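Local coordinates for transcriptional regulator, MarR family (Listeria monocytogenes str. 4b, PDB 2QWW), which probably acts as a dimeric transcriptional repressor of the MarR family, binding DNA through a winged helix-turn-helix domain in each subunit, at residues D31-S36 with T115-M120; A45-I50 with L101-K106. All blocks are in the same frame, centred on the assembly; numbering follows the deposited sequence.

Contact 1: residues D31-S36 with T115-M120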
# COMPACT_ATOMS: atom_id res chain seq x y z
N ASP A 31 4.37 -6.96 7.73
CA ASP A 31 5.64 -7.68 7.52
C ASP A 31 5.89 -8.71 8.61
O ASP A 31 6.36 -9.80 8.31
CB ASP A 31 6.85 -6.75 7.51
CG ASP A 31 6.86 -5.80 6.33
OD1 ASP A 31 6.15 -6.05 5.33
OD2 ASP A 31 7.61 -4.81 6.40
N GLN A 32 5.63 -8.34 9.87
CA GLN A 32 5.78 -9.29 10.97
C GLN A 32 4.84 -10.45 10.79
O GLN A 32 5.16 -11.57 11.12
CB GLN A 32 5.38 -8.70 12.32
CG GLN A 32 6.23 -7.62 12.90
CD GLN A 32 5.82 -7.33 14.34
OE1 GLN A 32 5.71 -8.25 15.17
NE2 GLN A 32 5.62 -6.05 14.66
N ASN A 33 3.62 -10.15 10.36
CA ASN A 33 2.62 -11.17 10.19
C ASN A 33 3.02 -12.11 9.06
O ASN A 33 2.95 -13.31 9.21
CB ASN A 33 1.28 -10.51 9.89
CG ASN A 33 0.12 -11.46 9.99
OD1 ASN A 33 0.12 -12.36 10.82
ND2 ASN A 33 -0.88 -11.25 9.17
N ALA A 34 3.45 -11.55 7.94
CA ALA A 34 3.88 -12.37 6.80
C ALA A 34 4.99 -13.34 7.25
O ALA A 34 4.88 -14.53 6.99
CB ALA A 34 4.34 -11.48 5.64
N ALA A 35 5.99 -12.83 7.95
CA ALA A 35 7.08 -13.63 8.49
C ALA A 35 6.58 -14.79 9.34
O ALA A 35 7.12 -15.88 9.25
CB ALA A 35 8.02 -12.75 9.30
N SER A 36 5.54 -14.55 10.13
CA SER A 36 4.92 -15.58 10.99
C SER A 36 4.13 -16.61 10.21
O SER A 36 3.83 -17.71 10.73
CB SER A 36 3.98 -14.92 12.01
OG SER A 36 2.81 -14.41 11.37
N THR A 115 -5.21 -11.54 6.43
CA THR A 115 -6.17 -10.43 6.46
C THR A 115 -6.50 -10.02 7.90
O THR A 115 -6.64 -8.83 8.17
CB THR A 115 -7.45 -10.79 5.70
OG1 THR A 115 -8.04 -11.98 6.26
CG2 THR A 115 -7.12 -11.04 4.24
N ALA A 116 -6.62 -11.00 8.79
CA ALA A 116 -6.83 -10.78 10.22
C ALA A 116 -5.46 -10.74 10.91
O ALA A 116 -5.12 -11.63 11.66
CB ALA A 116 -7.69 -11.90 10.79
N ASN A 117 -4.68 -9.70 10.66
CA ASN A 117 -3.32 -9.60 11.20
C ASN A 117 -3.24 -9.53 12.73
O ASN A 117 -3.43 -8.47 13.31
CB ASN A 117 -2.62 -8.39 10.56
CG ASN A 117 -1.19 -8.24 11.02
OD1 ASN A 117 -0.75 -8.90 11.96
ND2 ASN A 117 -0.46 -7.35 10.38
N ALA A 118 -2.93 -10.67 13.36
CA ALA A 118 -2.87 -10.77 14.83
C ALA A 118 -1.91 -9.80 15.50
O ALA A 118 -2.14 -9.42 16.64
CB ALA A 118 -2.57 -12.19 15.26
N PHE A 119 -0.85 -9.41 14.81
CA PHE A 119 0.10 -8.44 15.34
C PHE A 119 -0.44 -6.99 15.30
O PHE A 119 -0.01 -6.14 16.09
CB PHE A 119 1.43 -8.49 14.57
CG PHE A 119 2.14 -9.81 14.68
CD1 PHE A 119 3.07 -10.03 15.68
CD2 PHE A 119 1.86 -10.84 13.79
CE1 PHE A 119 3.72 -11.25 15.78
CE2 PHE A 119 2.51 -12.06 13.89
CZ PHE A 119 3.43 -12.27 14.88
N MSE A 120 -1.34 -6.72 14.35
CA MSE A 120 -1.95 -5.39 14.22
C MSE A 120 -3.02 -5.27 15.28
O MSE A 120 -3.20 -4.21 15.87
CB MSE A 120 -2.61 -5.24 12.83
CG MSE A 120 -3.16 -3.87 12.54
SE MSE A 120 -1.73 -2.61 12.47
CE MSE A 120 -2.54 -1.08 12.91
O HOH W 1 -2.21 -13.15 11.72
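Asn33 and Asn117 lay their side-chain amides one on the other, with planes only 10° apart and the two chains running past each other in opposite directions. This is the tight, buried part of the contact. Asn117 OD1 sits 3.3 Å from Asn33 CB, and Asn33 ND2 lies 3.5 Å from Asn117 CG. The stack involves no hydrogen bond between the two amides; each is held by other groups. In both residues CG is anti to the backbone N, which brings Asn33 CG to 3.6 Å from Asn117 CG. Asn117 is the N-cap of helix 118-128. Its OD1 accepts from Phe119 N at 2.9 Å, with the donor tilted 31° from the carbonyl plane, and weakly from Met120 N. Its ND2 donates to Tyr29 O, while Asn33 ND2 donates to Arg113 O. Together they tie the end of helix 105-115 and the start of helix 118-128 to the long helix 8-37. In the MarR fold this is where the DNA-binding domain joins the helical dimerisation region, and selenomethionine Met120, in the first turn of the helix, packs on Leu16 of the second subunit. A water adds a bridge across the contact. It donates to Asn33 OD1 at 2.6 Å and accepts from Ala118 N at 3.1 Å.

The looser side is built around the partly exposed Phe119 ring. Gln32 CB stands over one face, offset toward the rim, in a CH-pi contact 4.3 Å from the ring centroid. The exposed Gln32 brings OE1 to 3.2 Å from Phe119 CD1, its amide turned 55° from the ring plane. Ser36 OG reaches the ring edge near CE2. Asn33 CA meets CD2 of the same ring obliquely.

Contact 2: residues A45-I50 with L101-K106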
# COMPACT_ATOMS: atom_id res chain seq x y z
N ALA A 45 0.20 -11.45 -1.32
CA ALA A 45 -0.60 -10.67 -2.26
C ALA A 45 -1.21 -11.61 -3.31
O ALA A 45 -2.39 -11.51 -3.63
CB ALA A 45 0.24 -9.61 -2.92
N MSE A 46 -0.39 -12.53 -3.81
CA MSE A 46 -0.82 -13.53 -4.80
C MSE A 46 -1.90 -14.43 -4.22
O MSE A 46 -2.92 -14.66 -4.86
CB MSE A 46 0.39 -14.36 -5.23
CG MSE A 46 0.12 -15.50 -6.24
SE MSE A 46 1.76 -16.25 -7.12
CE MSE A 46 2.34 -14.70 -8.00
N ILE A 47 -1.65 -14.94 -3.01
CA ILE A 47 -2.58 -15.82 -2.31
C ILE A 47 -3.94 -15.14 -2.19
O ILE A 47 -4.96 -15.76 -2.45
CB ILE A 47 -2.09 -16.17 -0.89
CG1 ILE A 47 -0.84 -17.04 -0.94
CG2 ILE A 47 -3.18 -16.91 -0.10
CD1 ILE A 47 -1.07 -18.48 -1.26
N ASN A 48 -3.92 -13.87 -1.83
CA ASN A 48 -5.13 -13.08 -1.64
C ASN A 48 -5.92 -12.82 -2.94
O ASN A 48 -7.15 -12.87 -2.93
CB ASN A 48 -4.79 -11.79 -0.89
CG ASN A 48 -4.35 -12.05 0.56
OD1 ASN A 48 -4.84 -12.98 1.21
ND2 ASN A 48 -3.42 -11.23 1.07
N VAL A 49 -5.21 -12.57 -4.03
CA VAL A 49 -5.84 -12.43 -5.33
C VAL A 49 -6.49 -13.75 -5.71
O VAL A 49 -7.64 -13.78 -6.14
CB VAL A 49 -4.83 -12.07 -6.42
CG1 VAL A 49 -5.44 -12.20 -7.80
CG2 VAL A 49 -4.27 -10.64 -6.21
N ILE A 50 -5.78 -14.86 -5.53
CA ILE A 50 -6.31 -16.17 -5.91
C ILE A 50 -7.53 -16.55 -5.06
O ILE A 50 -8.43 -17.29 -5.51
CB ILE A 50 -5.21 -17.27 -5.84
CG1 ILE A 50 -4.08 -16.97 -6.83
CG2 ILE A 50 -5.76 -18.63 -6.18
CD1 ILE A 50 -2.88 -17.91 -6.71
N LEU A 101 -5.71 -21.24 -11.50
CA LEU A 101 -5.44 -21.65 -10.13
C LEU A 101 -6.54 -21.39 -9.12
O LEU A 101 -7.28 -20.41 -9.24
CB LEU A 101 -4.24 -20.81 -9.64
CG LEU A 101 -2.96 -20.76 -10.50
CD1 LEU A 101 -2.04 -19.67 -10.01
CD2 LEU A 101 -2.26 -22.11 -10.50
N LYS A 102 -6.60 -22.25 -8.10
CA LYS A 102 -7.43 -22.00 -6.92
C LYS A 102 -6.56 -22.32 -5.70
O LYS A 102 -5.57 -23.04 -5.82
CB LYS A 102 -8.73 -22.82 -6.90
CG LYS A 102 -8.63 -24.29 -6.59
CD LYS A 102 -10.03 -24.89 -6.54
CE LYS A 102 -10.05 -26.39 -6.28
NZ LYS A 102 -9.91 -26.77 -4.84
N LEU A 103 -6.92 -21.78 -4.54
CA LEU A 103 -6.18 -22.06 -3.31
C LEU A 103 -6.59 -23.37 -2.71
O LEU A 103 -7.76 -23.73 -2.75
CB LEU A 103 -6.48 -21.03 -2.23
CG LEU A 103 -6.08 -19.59 -2.47
CD1 LEU A 103 -6.32 -18.84 -1.19
CD2 LEU A 103 -4.61 -19.49 -2.87
N SER A 104 -5.63 -24.06 -2.10
CA SER A 104 -5.91 -25.29 -1.39
C SER A 104 -6.51 -24.80 -0.08
O SER A 104 -6.62 -23.58 0.13
CB SER A 104 -4.63 -26.05 -1.11
OG SER A 104 -3.78 -25.24 -0.31
N LYS A 105 -6.86 -25.73 0.79
CA LYS A 105 -7.43 -25.42 2.10
C LYS A 105 -6.41 -24.63 2.93
O LYS A 105 -6.74 -23.57 3.49
CB LYS A 105 -7.83 -26.73 2.80
CG LYS A 105 -8.65 -26.57 4.09
CD LYS A 105 -10.01 -25.92 3.84
N LYS A 106 -5.17 -25.13 2.97
CA LYS A 106 -4.10 -24.48 3.70
C LYS A 106 -3.84 -23.10 3.14
O LYS A 106 -3.50 -22.20 3.89
CB LYS A 106 -2.81 -25.30 3.63
CG LYS A 106 -1.72 -24.82 4.60
CD LYS A 106 -2.26 -24.69 6.04
CE LYS A 106 -1.15 -24.66 7.09
NZ LYS A 106 -0.50 -26.00 7.27
O HOH W 2 -9.16 -19.90 -4.80
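Ile50 O accepts a hydrogen bond from a water at 2.8 Å, and the same water accepts from Leu103 N at 2.9 Å. This water joins helix 41-52 to strand 100-103, which make no direct hydrogen bond here. The rest of the contact is apolar and buried. CD1 of Leu103 faces Ile47, while CD2 lies between Ile50 and Ile47, nearer Ile50. CD2 lies 3.6 Å from Ile50 CG2, while CD1 lies 3.8 Å from Ile47 CG2 and also touches Ile47 O. The Leu103 and Ile47 side chains cross at about a right angle. Ile50 is shared between two leucines. Its CG2, anti to the backbone N, faces Leu103 and the backbone of Lys102. Its CD1 is anti to CA (chi2 173°), which carries it out to Leu101 CD1 at 3.8 Å. Lys102, between the two leucines, turns its CB away from the helix and is exposed. The helix axis crosses the strand at -100°, with a closest approach of 8.2 Å. Val85 of the neighbouring strand packs on both Ile50 and Leu103, and Leu79 of helix 69-81 packs on Ile47. Strand 100-103 is the middle strand of a three-stranded antiparallel sheet, paired with 56-57 and 85-87. A helix packed on such a sheet beside a helix-turn-helix is typical of the winged-helix domain of MarR proteins.

How the contacts relate
The two contacts lie with their centres about 17 Å apart, and contact 2 is nested in the chain within the loop closed by contact 1. They share two chain connections: helix 8-37 leads into helix 41-52, and helix 105-115 runs from the end of contact 2 to the start of contact 1. They also touch directly, by packing of Thr115 CG2 against Asn48 OD1 at 4.3 Å. Contact 2 is internal to the winged-helix domain, whereas contact 1 joins the way out of that domain to the helices of the dimer. Helix 105-115 therefore connects the probable DNA-binding part with the dimerisation part.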